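Local coordinates for protein putative decarboxylase involved in desferrioxamine biosynthesis (Erwinia amylovora, PDB 5O5C) that probably decarboxylates lysine with the help of pyridoxal 5'-phosphate, supplying the diamine precursor of the siderophore desferrioxamine, at residues Lys57-Leu63 with Phe462-Val468; Thr142-Gln146 with Pro370-Lys375; Glu240-Met244 with Leu427-Glu431; Leu305-His311 with Phe404-Leu408. All coordinates share one frame. Numbering follows the deposited sequence.

Contact 1 (Lys57-Leu63 with Phe462-Val468); sequences KPFSGIL and FRSGNAV
Residues 57-63 form an irregular loop laid against the C-terminal end of a helix. Phe462 and Arg463 lie in its last turn, and Gly465 has left helical angles with positive phi (67°). CA atoms are 4.6 Å apart for Phe59 and Gly465, and 3.9 Å for Gly61 and Arg463. At both glycines a CB would clash with the facing backbone. A glycine thus ends the helix and, with Gly61, lets the two backbones come close. Gly61 CA makes a CA-H...O contact with Arg463 O (3.1 Å). Arg463 NH1 donates to Gly61 O (2.9 Å), while its NH2 pairs with Glu66. Lys57 NZ reaches Ser464 O only weakly (3.4 Å). Ser464 OG accepts from Asn466 N (3.0 Å), an ST turn, and also bonds Val461 O. Ser60 OG is held by Asp97. The Phe59 and Phe462 rings, both chi1 t, form an offset stack, centroids 4.2 Å apart. The contact joins the linker between helices 34-53 and 64-68 to the end of helix 448-464, beside helix 491-510.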
loop_
_atom_site.group_PDB
_atom_site.type_symbol
_atom_site.label_atom_id
_atom_site.label_comp_id
_atom_site.label_asym_id
_atom_site.label_seq_id
_atom_site.Cartn_x
_atom_site.Cartn_y
_atom_site.Cartn_z
ATOM N N LYS B 57 -3.727 -30.233 -2.324
ATOM C CA LYS B 57 -3.912 -29.858 -0.945
ATOM C C LYS B 57 -3.425 -28.435 -0.789
ATOM O O LYS B 57 -2.671 -27.971 -1.612
ATOM C CB LYS B 57 -3.230 -30.850 0.038
ATOM C CG LYS B 57 -1.845 -31.327 -0.333
ATOM C CD LYS B 57 -1.250 -32.202 0.762
ATOM C CE LYS B 57 0.253 -32.243 0.675
ATOM N NZ LYS B 57 0.800 -32.806 1.924
ATOM N N PRO B 58 -3.934 -27.735 0.222
ATOM C CA PRO B 58 -3.699 -26.312 0.389
ATOM C C PRO B 58 -2.298 -25.929 0.782
ATOM O O PRO B 58 -1.914 -24.809 0.536
ATOM C CB PRO B 58 -4.721 -25.894 1.459
ATOM C CG PRO B 58 -5.108 -27.137 2.156
ATOM C CD PRO B 58 -4.947 -28.244 1.168
ATOM N N PHE B 59 -1.535 -26.838 1.368
ATOM C CA PHE B 59 -0.155 -26.552 1.758
ATOM C C PHE B 59 0.676 -27.861 1.704
ATOM O O PHE B 59 0.120 -28.959 1.610
ATOM C CB PHE B 59 -0.215 -25.944 3.153
ATOM C CG PHE B 59 1.090 -25.499 3.700
ATOM C CD1 PHE B 59 1.939 -24.662 2.978
ATOM C CD2 PHE B 59 1.452 -25.866 4.979
ATOM C CE1 PHE B 59 3.163 -24.270 3.525
ATOM C CE2 PHE B 59 2.666 -25.480 5.522
ATOM C CZ PHE B 59 3.506 -24.656 4.793
ATOM N N SER B 60 1.998 -27.745 1.745
ATOM C CA SER B 60 2.879 -28.902 1.735
ATOM C C SER B 60 3.270 -29.394 3.124
ATOM O O SER B 60 3.764 -30.464 3.246
ATOM C CB SER B 60 4.117 -28.505 0.973
ATOM O OG SER B 60 4.722 -27.372 1.611
ATOM N N GLY B 61 3.090 -28.572 4.161
ATOM C CA GLY B 61 3.595 -28.858 5.496
ATOM C C GLY B 61 5.008 -28.400 5.811
ATOM O O GLY B 61 5.409 -28.409 6.961
ATOM N N ILE B 62 5.779 -28.001 4.810
ATOM C CA ILE B 62 7.185 -27.690 5.037
ATOM C C ILE B 62 7.307 -26.622 6.153
ATOM O O ILE B 62 6.408 -25.774 6.345
ATOM C CB ILE B 62 7.914 -27.355 3.700
ATOM C CG1 ILE B 62 7.771 -28.508 2.669
ATOM C CG2 ILE B 62 9.385 -27.018 3.885
ATOM C CD1 ILE B 62 8.083 -29.952 3.088
ATOM N N LEU B 63 8.373 -26.718 6.947
ATOM C CA LEU B 63 8.645 -25.738 8.021
ATOM C C LEU B 63 9.569 -24.602 7.506
ATOM O O LEU B 63 10.336 -24.827 6.602
ATOM C CB LEU B 63 9.250 -26.404 9.238
ATOM C CG LEU B 63 8.363 -27.367 10.051
ATOM C CD1 LEU B 63 9.224 -28.151 11.032
ATOM C CD2 LEU B 63 7.228 -26.708 10.793
ATOM N N PHE B 462 -1.458 -28.306 10.018
ATOM C CA PHE B 462 -0.571 -27.557 9.145
ATOM C C PHE B 462 0.555 -28.395 8.564
ATOM O O PHE B 462 0.696 -28.427 7.377
ATOM C CB PHE B 462 -0.002 -26.324 9.850
ATOM C CG PHE B 462 0.411 -25.214 8.923
ATOM C CD1 PHE B 462 -0.404 -24.818 7.853
ATOM C CD2 PHE B 462 1.587 -24.496 9.168
ATOM C CE1 PHE B 462 -0.053 -23.750 7.030
ATOM C CE2 PHE B 462 1.959 -23.440 8.318
ATOM C CZ PHE B 462 1.131 -23.077 7.253
ATOM N N ARG B 463 1.254 -29.149 9.405
ATOM C CA ARG B 463 2.361 -30.019 8.995
ATOM C C ARG B 463 1.882 -31.099 8.000
ATOM O O ARG B 463 2.527 -31.338 6.982
ATOM C CB ARG B 463 2.998 -30.632 10.250
ATOM C CG ARG B 463 4.213 -31.514 10.056
ATOM C CD ARG B 463 5.343 -30.699 9.463
ATOM N NE ARG B 463 6.605 -31.407 9.423
ATOM C CZ ARG B 463 7.641 -31.077 8.647
ATOM N NH1 ARG B 463 7.599 -30.036 7.820
ATOM N NH2 ARG B 463 8.746 -31.789 8.724
ATOM N N SER B 464 0.707 -31.679 8.260
ATOM C CA SER B 464 0.114 -32.622 7.347
ATOM C C SER B 464 -0.253 -31.998 6.022
ATOM O O SER B 464 -0.490 -32.722 5.095
ATOM C CB SER B 464 -1.161 -33.246 7.909
ATOM O OG SER B 464 -2.344 -32.462 7.577
ATOM N N GLY B 465 -0.431 -30.677 5.981
ATOM C CA GLY B 465 -0.867 -29.983 4.792
ATOM C C GLY B 465 -2.278 -30.263 4.320
ATOM O O GLY B 465 -2.728 -29.628 3.365
ATOM N N ASN B 466 -3.003 -31.190 4.983
ATOM C CA ASN B 466 -4.208 -31.703 4.394
ATOM C C ASN B 466 -5.327 -30.683 4.563
ATOM O O ASN B 466 -6.323 -30.757 3.904
ATOM C CB ASN B 466 -4.568 -33.109 4.879
ATOM C CG ASN B 466 -3.575 -34.204 4.407
ATOM O OD1 ASN B 466 -3.307 -34.417 3.213
ATOM N ND2 ASN B 466 -3.068 -34.929 5.362
ATOM N N ALA B 467 -5.125 -29.704 5.431
ATOM C CA ALA B 467 -5.969 -28.541 5.505
ATOM C C ALA B 467 -5.245 -27.405 6.224
ATOM O O ALA B 467 -4.217 -27.610 6.865
ATOM C CB ALA B 467 -7.242 -28.892 6.231
ATOM N N VAL B 468 -5.777 -26.206 6.117
ATOM C CA VAL B 468 -5.221 -25.096 6.901
ATOM C C VAL B 468 -6.307 -24.515 7.770
ATOM O O VAL B 468 -7.289 -24.034 7.287
ATOM C CB VAL B 468 -4.571 -24.000 6.027
ATOM C CG1 VAL B 468 -3.795 -22.998 6.893
ATOM C CG2 VAL B 468 -3.652 -24.604 4.979
#

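Contact 2 (Thr142-Gln146 with Pro370-Lys375); sequences TLIEQ and PNLVNK
Leu372 and Thr142 bury the most surface in this contact. Residues 142-146 are one helical turn within a longer helix. Residues 370-375 are an extended Pro370-Asn371 pair followed by a 3-10 turn, in which Asn374 N bonds Asn371 O (3.1 Å) and Lys375 N bonds Leu372 O (2.9 Å). The closest CA atoms are those of Thr142 and Leu372, 7.3 Å apart, so side chains fill the gap. Leu372 (chi1 m, chi2 t) points at the helix. Its CD1 lies 3.9 Å from Thr142 O and 3.6 Å from Glu145 CD, and its CD2 is 3.8 Å from Gln146 OE1. Thr142 (chi1 m) sets CG2 3.9 Å from Pro370 CB and 4.0 Å from Leu372 CG. Thr142 OG1 bonds a water at 2.6 Å. That water accepts from Leu372 N (3.0 Å) and donates weakly to Pro370 O (3.3 Å). Gln146 OE1 takes a weak hydrogen bond from Lys375 NZ (3.2 Å). Asp163 is the stronger partner of Lys375, Ser138 also bonds Thr142 OG1, Asp150 and Asp163 bond Gln146 NE2, and Arg381 forms a salt bridge with Glu145. This is helix-to-loop packing beside the large sheet of the fold type I domain. Helix 140-156 and the loop before helix 385-394 meet over edge strand 163-167, where Ile165 touches Leu372 and Glu145, and Pro64 of the second subunit packs on Pro370.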
loop_
_atom_site.group_PDB
_atom_site.type_symbol
_atom_site.label_atom_id
_atom_site.label_comp_id
_atom_site.label_asym_id
_atom_site.label_seq_id
_atom_site.Cartn_x
_atom_site.Cartn_y
_atom_site.Cartn_z
ATOM N N THR B 142 -8.531 7.830 -12.780
ATOM C CA THR B 142 -8.947 8.711 -11.684
ATOM C C THR B 142 -10.454 8.726 -11.577
ATOM O O THR B 142 -10.998 8.628 -10.449
ATOM C CB THR B 142 -8.354 10.120 -11.800
ATOM O OG1 THR B 142 -6.980 10.069 -11.384
ATOM C CG2 THR B 142 -9.101 11.128 -10.945
ATOM N N LEU B 143 -11.108 8.773 -12.737
ATOM C CA LEU B 143 -12.557 8.813 -12.806
ATOM C C LEU B 143 -13.115 7.443 -12.461
ATOM O O LEU B 143 -14.111 7.358 -11.709
ATOM C CB LEU B 143 -13.031 9.264 -14.200
ATOM C CG LEU B 143 -12.499 10.593 -14.687
ATOM C CD1 LEU B 143 -12.878 10.898 -16.114
ATOM C CD2 LEU B 143 -13.016 11.694 -13.794
ATOM N N ILE B 144 -12.482 6.369 -12.955
ATOM C CA ILE B 144 -12.914 5.008 -12.608
ATOM C C ILE B 144 -12.914 4.800 -11.095
ATOM O O ILE B 144 -13.933 4.382 -10.515
ATOM C CB ILE B 144 -12.096 3.900 -13.298
ATOM C CG1 ILE B 144 -12.503 3.747 -14.753
ATOM C CG2 ILE B 144 -12.260 2.567 -12.596
ATOM C CD1 ILE B 144 -11.448 3.033 -15.572
ATOM N N GLU B 145 -11.820 5.155 -10.431
ATOM C CA GLU B 145 -11.796 4.973 -8.976
ATOM C C GLU B 145 -13.013 5.692 -8.315
ATOM O O GLU B 145 -13.648 5.156 -7.376
ATOM C CB GLU B 145 -10.481 5.441 -8.355
ATOM C CG GLU B 145 -10.556 5.525 -6.821
ATOM C CD GLU B 145 -9.218 5.566 -6.122
ATOM O OE1 GLU B 145 -8.237 5.071 -6.763
ATOM O OE2 GLU B 145 -9.155 6.134 -4.968
ATOM N N GLN B 146 -13.282 6.913 -8.775
ATOM C CA GLN B 146 -14.353 7.699 -8.202
ATOM C C GLN B 146 -15.695 7.005 -8.342
ATOM O O GLN B 146 -16.471 7.002 -7.404
ATOM C CB GLN B 146 -14.448 9.091 -8.801
ATOM C CG GLN B 146 -15.339 9.992 -7.948
ATOM C CD GLN B 146 -14.766 10.323 -6.583
ATOM O OE1 GLN B 146 -13.633 10.800 -6.476
ATOM N NE2 GLN B 146 -15.562 10.114 -5.525
ATOM N N PRO B 370 -9.069 16.832 -11.155
ATOM C CA PRO B 370 -9.207 15.821 -10.099
ATOM C C PRO B 370 -7.907 15.106 -9.695
ATOM O O PRO B 370 -7.423 14.232 -10.432
ATOM C CB PRO B 370 -10.188 14.826 -10.707
ATOM C CG PRO B 370 -9.993 14.948 -12.174
ATOM C CD PRO B 370 -9.752 16.402 -12.383
ATOM N N ASN B 371 -7.350 15.524 -8.560
ATOM C CA ASN B 371 -6.222 14.875 -7.898
ATOM C C ASN B 371 -6.563 14.127 -6.607
ATOM O O ASN B 371 -6.669 14.740 -5.559
ATOM C CB ASN B 371 -5.139 15.882 -7.556
ATOM C CG ASN B 371 -4.520 16.509 -8.784
ATOM O OD1 ASN B 371 -4.296 15.838 -9.818
ATOM N ND2 ASN B 371 -4.288 17.807 -8.699
ATOM N N LEU B 372 -6.615 12.804 -6.662
ATOM C CA LEU B 372 -7.056 12.008 -5.501
ATOM C C LEU B 372 -6.058 12.011 -4.348
ATOM O O LEU B 372 -6.461 11.776 -3.192
ATOM C CB LEU B 372 -7.419 10.590 -5.920
ATOM C CG LEU B 372 -8.433 10.389 -7.055
ATOM C CD1 LEU B 372 -8.590 8.903 -7.379
ATOM C CD2 LEU B 372 -9.805 10.954 -6.767
ATOM N N VAL B 373 -4.774 12.300 -4.631
ATOM C CA VAL B 373 -3.766 12.547 -3.582
ATOM C C VAL B 373 -4.283 13.512 -2.495
ATOM O O VAL B 373 -3.991 13.333 -1.323
ATOM C CB VAL B 373 -2.353 12.964 -4.128
ATOM C CG1 VAL B 373 -2.235 14.466 -4.374
ATOM C CG2 VAL B 373 -1.256 12.527 -3.163
ATOM N N ASN B 374 -5.159 14.453 -2.849
ATOM C CA ASN B 374 -5.662 15.377 -1.831
ATOM C C ASN B 374 -6.442 14.694 -0.684
ATOM O O ASN B 374 -6.516 15.252 0.396
ATOM C CB ASN B 374 -6.441 16.526 -2.480
ATOM C CG ASN B 374 -5.584 17.307 -3.487
ATOM O OD1 ASN B 374 -5.911 17.354 -4.671
ATOM N ND2 ASN B 374 -4.460 17.853 -3.040
ATOM N N LYS B 375 -6.948 13.480 -0.899
ATOM C CA LYS B 375 -7.658 12.681 0.116
ATOM C C LYS B 375 -6.868 11.485 0.723
ATOM O O LYS B 375 -7.406 10.676 1.497
ATOM C CB LYS B 375 -8.952 12.100 -0.486
ATOM C CG LYS B 375 -9.815 13.068 -1.292
ATOM C CD LYS B 375 -11.075 12.445 -1.885
ATOM C CE LYS B 375 -10.794 11.479 -3.007
ATOM N NZ LYS B 375 -11.996 11.005 -3.721
HETATM O O HOH W 1 -6.070 11.407 -9.316
#

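Contact 3 (Glu240-Met244 with Leu427-Glu431); sequences ERYRM and LHVPE
Two loops meet at the protein surface, with no regular helix or strand in either segment. Arg241 and His428 have the nearest CA atoms, 6.5 Å apart. Charge dominates one end. Arg243, extended along its side chain (chi2 and chi3 t), forms a two-pronged salt bridge with Glu431: NH2 to OE1 at 2.7 Å and NE to OE2 at 3.0 Å, both hydrogen-bonded. Arg241 joins the network with NH2 3.5 Å from Glu431 OE1, but that oxygen lies well off its guanidinium plane, so this salt bridge is charge attraction alone. Glu431 OE2 also accepts from Ile278 N. Apolar packing holds the other end. Tyr242 has left-handed backbone angles (60/20) and chi1 m, and its CA-CB bond points toward the partner loop. Its CE2 is 4.0 Å from Leu427 CB, and its CD2 is 4.1 Å from His428 CB. Phe275 stacks on Tyr242 and meets His428 edge-to-face. A water bridges the backbones, donating to Glu240 O (2.6 Å) and Leu427 O (2.7 Å). The contact joins the loop before helix 246-258 to the loop between strands 424-426 and 434-439. Glu431 partly compensates two crowded arginine charges, with Arg243 its directional partner.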
loop_
_atom_site.group_PDB
_atom_site.type_symbol
_atom_site.label_atom_id
_atom_site.label_comp_id
_atom_site.label_asym_id
_atom_site.label_seq_id
_atom_site.Cartn_x
_atom_site.Cartn_y
_atom_site.Cartn_z
ATOM N N GLU B 240 -22.448 -12.025 25.161
ATOM C CA GLU B 240 -22.476 -13.482 25.026
ATOM C C GLU B 240 -22.567 -13.951 23.560
ATOM O O GLU B 240 -22.277 -15.098 23.288
ATOM C CB GLU B 240 -23.646 -14.078 25.827
ATOM C CG GLU B 240 -23.593 -13.935 27.349
ATOM C CD GLU B 240 -23.899 -12.547 27.907
ATOM O OE1 GLU B 240 -24.516 -11.716 27.205
ATOM O OE2 GLU B 240 -23.528 -12.286 29.088
ATOM N N ARG B 241 -23.006 -13.087 22.639
ATOM C CA ARG B 241 -22.763 -13.259 21.180
ATOM C C ARG B 241 -21.532 -12.519 20.593
ATOM O O ARG B 241 -21.443 -12.268 19.361
ATOM C CB ARG B 241 -24.020 -12.899 20.396
ATOM C CG ARG B 241 -25.154 -13.874 20.668
ATOM C CD ARG B 241 -26.466 -13.348 20.126
ATOM N NE ARG B 241 -26.509 -13.592 18.707
ATOM C CZ ARG B 241 -27.413 -13.125 17.854
ATOM N NH1 ARG B 241 -28.398 -12.306 18.233
ATOM N NH2 ARG B 241 -27.305 -13.477 16.570
ATOM N N TYR B 242 -20.593 -12.167 21.478
ATOM C CA TYR B 242 -19.330 -11.559 21.115
ATOM C C TYR B 242 -19.411 -10.210 20.357
ATOM O O TYR B 242 -18.455 -9.814 19.673
ATOM C CB TYR B 242 -18.501 -12.588 20.345
ATOM C CG TYR B 242 -18.209 -13.810 21.192
ATOM C CD1 TYR B 242 -17.176 -13.787 22.146
ATOM C CD2 TYR B 242 -19.008 -14.941 21.110
ATOM C CE1 TYR B 242 -16.918 -14.867 22.962
ATOM C CE2 TYR B 242 -18.751 -16.054 21.923
ATOM C CZ TYR B 242 -17.708 -16.007 22.852
ATOM O OH TYR B 242 -17.430 -17.116 23.604
ATOM N N ARG B 243 -20.565 -9.558 20.480
ATOM C CA ARG B 243 -20.808 -8.186 20.066
ATOM C C ARG B 243 -20.526 -7.256 21.200
ATOM O O ARG B 243 -20.833 -7.593 22.360
ATOM C CB ARG B 243 -22.273 -7.966 19.704
ATOM C CG ARG B 243 -22.800 -8.890 18.642
ATOM C CD ARG B 243 -24.278 -8.644 18.382
ATOM N NE ARG B 243 -24.785 -9.589 17.411
ATOM C CZ ARG B 243 -26.066 -9.891 17.201
ATOM N NH1 ARG B 243 -27.049 -9.325 17.906
ATOM N NH2 ARG B 243 -26.371 -10.797 16.289
ATOM N N MET B 244 -19.963 -6.089 20.879
ATOM C CA MET B 244 -19.749 -5.066 21.854
ATOM C C MET B 244 -21.024 -4.719 22.650
ATOM O O MET B 244 -22.074 -4.450 22.101
ATOM C CB MET B 244 -19.200 -3.798 21.203
ATOM C CG MET B 244 -19.007 -2.652 22.178
ATOM S SD MET B 244 -18.616 -1.133 21.331
ATOM C CE MET B 244 -18.510 -0.051 22.687
ATOM N N LEU B 427 -18.427 -21.909 20.322
ATOM C CA LEU B 427 -18.715 -20.748 21.180
ATOM C C LEU B 427 -19.864 -19.901 20.654
ATOM O O LEU B 427 -20.445 -19.112 21.380
ATOM C CB LEU B 427 -17.477 -19.850 21.316
ATOM C CG LEU B 427 -16.265 -20.372 22.083
ATOM C CD1 LEU B 427 -15.177 -19.334 22.101
ATOM C CD2 LEU B 427 -16.639 -20.712 23.519
ATOM N N HIS B 428 -20.201 -20.034 19.388
ATOM C CA HIS B 428 -21.155 -19.088 18.846
ATOM C C HIS B 428 -21.753 -19.633 17.611
ATOM O O HIS B 428 -21.151 -20.443 16.886
ATOM C CB HIS B 428 -20.469 -17.738 18.507
ATOM C CG HIS B 428 -19.406 -17.875 17.446
ATOM N ND1 HIS B 428 -19.471 -17.234 16.231
ATOM C CD2 HIS B 428 -18.298 -18.646 17.397
ATOM C CE1 HIS B 428 -18.439 -17.585 15.487
ATOM N NE2 HIS B 428 -17.709 -18.434 16.175
ATOM N N VAL B 429 -22.919 -19.096 17.315
ATOM C CA VAL B 429 -23.513 -19.352 16.037
ATOM C C VAL B 429 -23.019 -18.307 14.993
ATOM O O VAL B 429 -22.955 -17.125 15.291
ATOM C CB VAL B 429 -25.028 -19.385 16.199
ATOM C CG1 VAL B 429 -25.578 -18.002 16.538
ATOM C CG2 VAL B 429 -25.660 -19.976 14.933
ATOM N N PRO B 430 -22.684 -18.739 13.760
ATOM C CA PRO B 430 -21.970 -17.756 12.917
ATOM C C PRO B 430 -22.751 -16.563 12.451
ATOM O O PRO B 430 -23.805 -16.688 11.819
ATOM C CB PRO B 430 -21.537 -18.552 11.722
ATOM C CG PRO B 430 -22.332 -19.814 11.760
ATOM C CD PRO B 430 -22.527 -20.090 13.217
ATOM N N GLU B 431 -22.197 -15.413 12.748
ATOM C CA GLU B 431 -22.781 -14.190 12.320
ATOM C C GLU B 431 -22.266 -13.839 10.927
ATOM O O GLU B 431 -22.839 -12.983 10.248
ATOM C CB GLU B 431 -22.452 -13.132 13.326
ATOM C CG GLU B 431 -23.079 -11.828 13.027
ATOM C CD GLU B 431 -23.907 -11.395 14.168
ATOM O OE1 GLU B 431 -24.907 -12.103 14.396
ATOM O OE2 GLU B 431 -23.553 -10.401 14.824
HETATM O O HOH W 2 -22.204 -17.054 21.579
#

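Contact 4 (Leu305-His311 with Phe404-Leu408); sequences LLVSESH and FDDIL
A helix lies beside a loop whose first residues, 305-307, are the end part of a 3-10 segment. Ser308 N bonds Leu305 O (3.2 Å), and the chain then runs irregularly to His311. The nearest CA atoms are those of Ser308 and Asp405, 6.5 Å apart. Phe404 (chi1 t) begins the helical segment and points at the loop. Its side chain lies about 11 Å from the bound PLP. Leu305 CD2 meets its ring edge, 4.1 Å from Phe404 CE2. Asp405 (chi1 m) makes the main polar link: its OD1 accepts a very short hydrogen bond from Ser308 OG (2.4 Å). The same OG accepts from His311 N (3.2 Å), an ST motif that curls the loop back. His311 CD2 sits 3.1 Å from Asp405 OD1, near the plane of the imidazole. A water donates to Asp405 O (2.8 Å) and lies 3.0 Å from His311 NE2. Asp406 and Ile407 do not touch the loop; Asp406 OD2 bonds His25 of the second subunit. Leu408 (chi1 m, chi2 t) closes the segment, its CD1 3.8 Å from Leu305 CD2 and 3.4 Å from His311 CD2. The arrangement docks helix 397-420 onto the loop between strands 294-299 and 323-327 of the large sheet, in the fold type I architecture of group II decarboxylases.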
loop_
_atom_site.group_PDB
_atom_site.type_symbol
_atom_site.label_atom_id
_atom_site.label_comp_id
_atom_site.label_asym_id
_atom_site.label_seq_id
_atom_site.Cartn_x
_atom_site.Cartn_y
_atom_site.Cartn_z
ATOM N N LEU B 305 -21.441 -7.968 3.071
ATOM C CA LEU B 305 -22.894 -7.922 3.187
ATOM C C LEU B 305 -23.525 -6.781 2.384
ATOM O O LEU B 305 -24.748 -6.800 2.155
ATOM C CB LEU B 305 -23.299 -7.847 4.653
ATOM C CG LEU B 305 -22.918 -9.001 5.557
ATOM C CD1 LEU B 305 -23.246 -8.666 7.002
ATOM C CD2 LEU B 305 -23.618 -10.270 5.106
ATOM N N LEU B 306 -22.702 -5.818 1.924
ATOM C CA LEU B 306 -23.167 -4.730 1.074
ATOM C C LEU B 306 -23.661 -5.197 -0.265
ATOM O O LEU B 306 -24.387 -4.452 -0.953
ATOM C CB LEU B 306 -22.068 -3.676 0.846
ATOM C CG LEU B 306 -21.550 -2.922 2.049
ATOM C CD1 LEU B 306 -20.424 -2.014 1.593
ATOM C CD2 LEU B 306 -22.649 -2.125 2.739
ATOM N N VAL B 307 -23.269 -6.411 -0.654
ATOM C CA VAL B 307 -23.745 -7.050 -1.902
ATOM C C VAL B 307 -24.712 -8.235 -1.731
ATOM O O VAL B 307 -25.064 -8.860 -2.724
ATOM C CB VAL B 307 -22.583 -7.486 -2.826
ATOM C CG1 VAL B 307 -21.910 -6.271 -3.431
ATOM C CG2 VAL B 307 -21.565 -8.364 -2.137
ATOM N N SER B 308 -25.190 -8.502 -0.516
ATOM C CA SER B 308 -26.094 -9.635 -0.277
ATOM C C SER B 308 -27.551 -9.182 -0.385
ATOM O O SER B 308 -27.973 -8.231 0.299
ATOM C CB SER B 308 -25.823 -10.262 1.088
ATOM O OG SER B 308 -26.668 -11.373 1.346
ATOM N N GLU B 309 -28.274 -9.825 -1.304
ATOM C CA GLU B 309 -29.723 -9.654 -1.507
ATOM C C GLU B 309 -30.525 -9.614 -0.211
ATOM O O GLU B 309 -31.386 -8.751 -0.059
ATOM C CB GLU B 309 -30.284 -10.791 -2.404
ATOM C CG GLU B 309 -30.068 -12.235 -1.872
ATOM C CD GLU B 309 -30.926 -13.287 -2.573
ATOM O OE1 GLU B 309 -30.998 -13.289 -3.822
ATOM O OE2 GLU B 309 -31.525 -14.137 -1.871
ATOM N N SER B 310 -30.228 -10.531 0.719
ATOM C CA SER B 310 -31.039 -10.735 1.923
ATOM C C SER B 310 -30.369 -10.295 3.224
ATOM O O SER B 310 -31.060 -9.885 4.148
ATOM C CB SER B 310 -31.460 -12.197 2.044
ATOM O OG SER B 310 -30.348 -13.072 2.046
ATOM N N HIS B 311 -29.037 -10.405 3.290
ATOM C CA HIS B 311 -28.301 -10.183 4.497
ATOM C C HIS B 311 -27.912 -8.730 4.716
ATOM O O HIS B 311 -27.578 -8.352 5.846
ATOM C CB HIS B 311 -27.070 -11.102 4.560
ATOM C CG HIS B 311 -27.406 -12.556 4.582
ATOM N ND1 HIS B 311 -28.046 -13.159 5.647
ATOM C CD2 HIS B 311 -27.178 -13.537 3.678
ATOM C CE1 HIS B 311 -28.207 -14.446 5.385
ATOM N NE2 HIS B 311 -27.696 -14.698 4.194
ATOM N N PHE B 404 -21.163 -14.700 -1.651
ATOM C CA PHE B 404 -21.026 -14.386 -0.230
ATOM C C PHE B 404 -22.140 -15.094 0.571
ATOM O O PHE B 404 -21.868 -15.727 1.605
ATOM C CB PHE B 404 -21.061 -12.896 0.044
ATOM C CG PHE B 404 -20.303 -12.516 1.252
ATOM C CD1 PHE B 404 -18.913 -12.490 1.213
ATOM C CD2 PHE B 404 -20.938 -12.188 2.429
ATOM C CE1 PHE B 404 -18.176 -12.175 2.317
ATOM C CE2 PHE B 404 -20.201 -11.864 3.560
ATOM C CZ PHE B 404 -18.818 -11.841 3.497
ATOM N N ASP B 405 -23.364 -15.017 0.052
ATOM C CA ASP B 405 -24.475 -15.839 0.576
ATOM C C ASP B 405 -24.220 -17.303 0.695
ATOM O O ASP B 405 -24.480 -17.874 1.758
ATOM C CB ASP B 405 -25.723 -15.651 -0.248
ATOM C CG ASP B 405 -26.289 -14.259 -0.091
ATOM O OD1 ASP B 405 -25.899 -13.576 0.879
ATOM O OD2 ASP B 405 -27.095 -13.885 -0.947
ATOM N N ASP B 406 -23.741 -17.934 -0.352
ATOM C CA ASP B 406 -23.309 -19.335 -0.237
ATOM C C ASP B 406 -22.303 -19.621 0.867
ATOM O O ASP B 406 -22.465 -20.610 1.604
ATOM C CB ASP B 406 -22.858 -19.904 -1.583
ATOM C CG ASP B 406 -23.996 -20.041 -2.528
ATOM O OD1 ASP B 406 -25.104 -19.743 -2.112
ATOM O OD2 ASP B 406 -23.836 -20.407 -3.680
ATOM N N ILE B 407 -21.320 -18.740 1.034
ATOM C CA ILE B 407 -20.361 -18.888 2.158
ATOM C C ILE B 407 -21.057 -18.694 3.533
ATOM O O ILE B 407 -20.826 -19.482 4.448
ATOM C CB ILE B 407 -19.010 -18.128 1.961
ATOM C CG1 ILE B 407 -19.178 -16.706 1.506
ATOM C CG2 ILE B 407 -18.131 -18.807 0.883
ATOM C CD1 ILE B 407 -17.990 -15.799 1.738
ATOM N N LEU B 408 -21.938 -17.706 3.667
ATOM C CA LEU B 408 -22.784 -17.624 4.886
ATOM C C LEU B 408 -23.602 -18.915 5.183
ATOM O O LEU B 408 -23.635 -19.386 6.294
ATOM C CB LEU B 408 -23.715 -16.422 4.824
ATOM C CG LEU B 408 -22.926 -15.099 4.706
ATOM C CD1 LEU B 408 -23.831 -13.955 4.386
ATOM C CD2 LEU B 408 -22.169 -14.800 5.975
HETATM O O HOH W 3 -26.826 -17.369 3.105
#

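How the contacts relate
Contact 1 starts first, after helix 34-53, and closes last, at the end of helix 448-464. Its span of 398 residues encloses the other three. Contact 2 opens on helix 140-156. Contact 3 opens after strand 233-236, and contact 4 after strand 294-299. Contact 2 then closes at 370-375, before contacts 4 and 3, so it crosses both. It joins its helix to the loop before helix 385-394, beside edge strand 163-167. Contact 4 closes next on helix 397-420, within the span of contact 3, which closes at 427-431. Contacts 3 and 4 join the large-sheet region to the C-terminal part; their nearest atoms are about 5 Å apart. Contact 1 ties the N-terminal linker to that part. Contacts 1 and 2 both touch the second subunit.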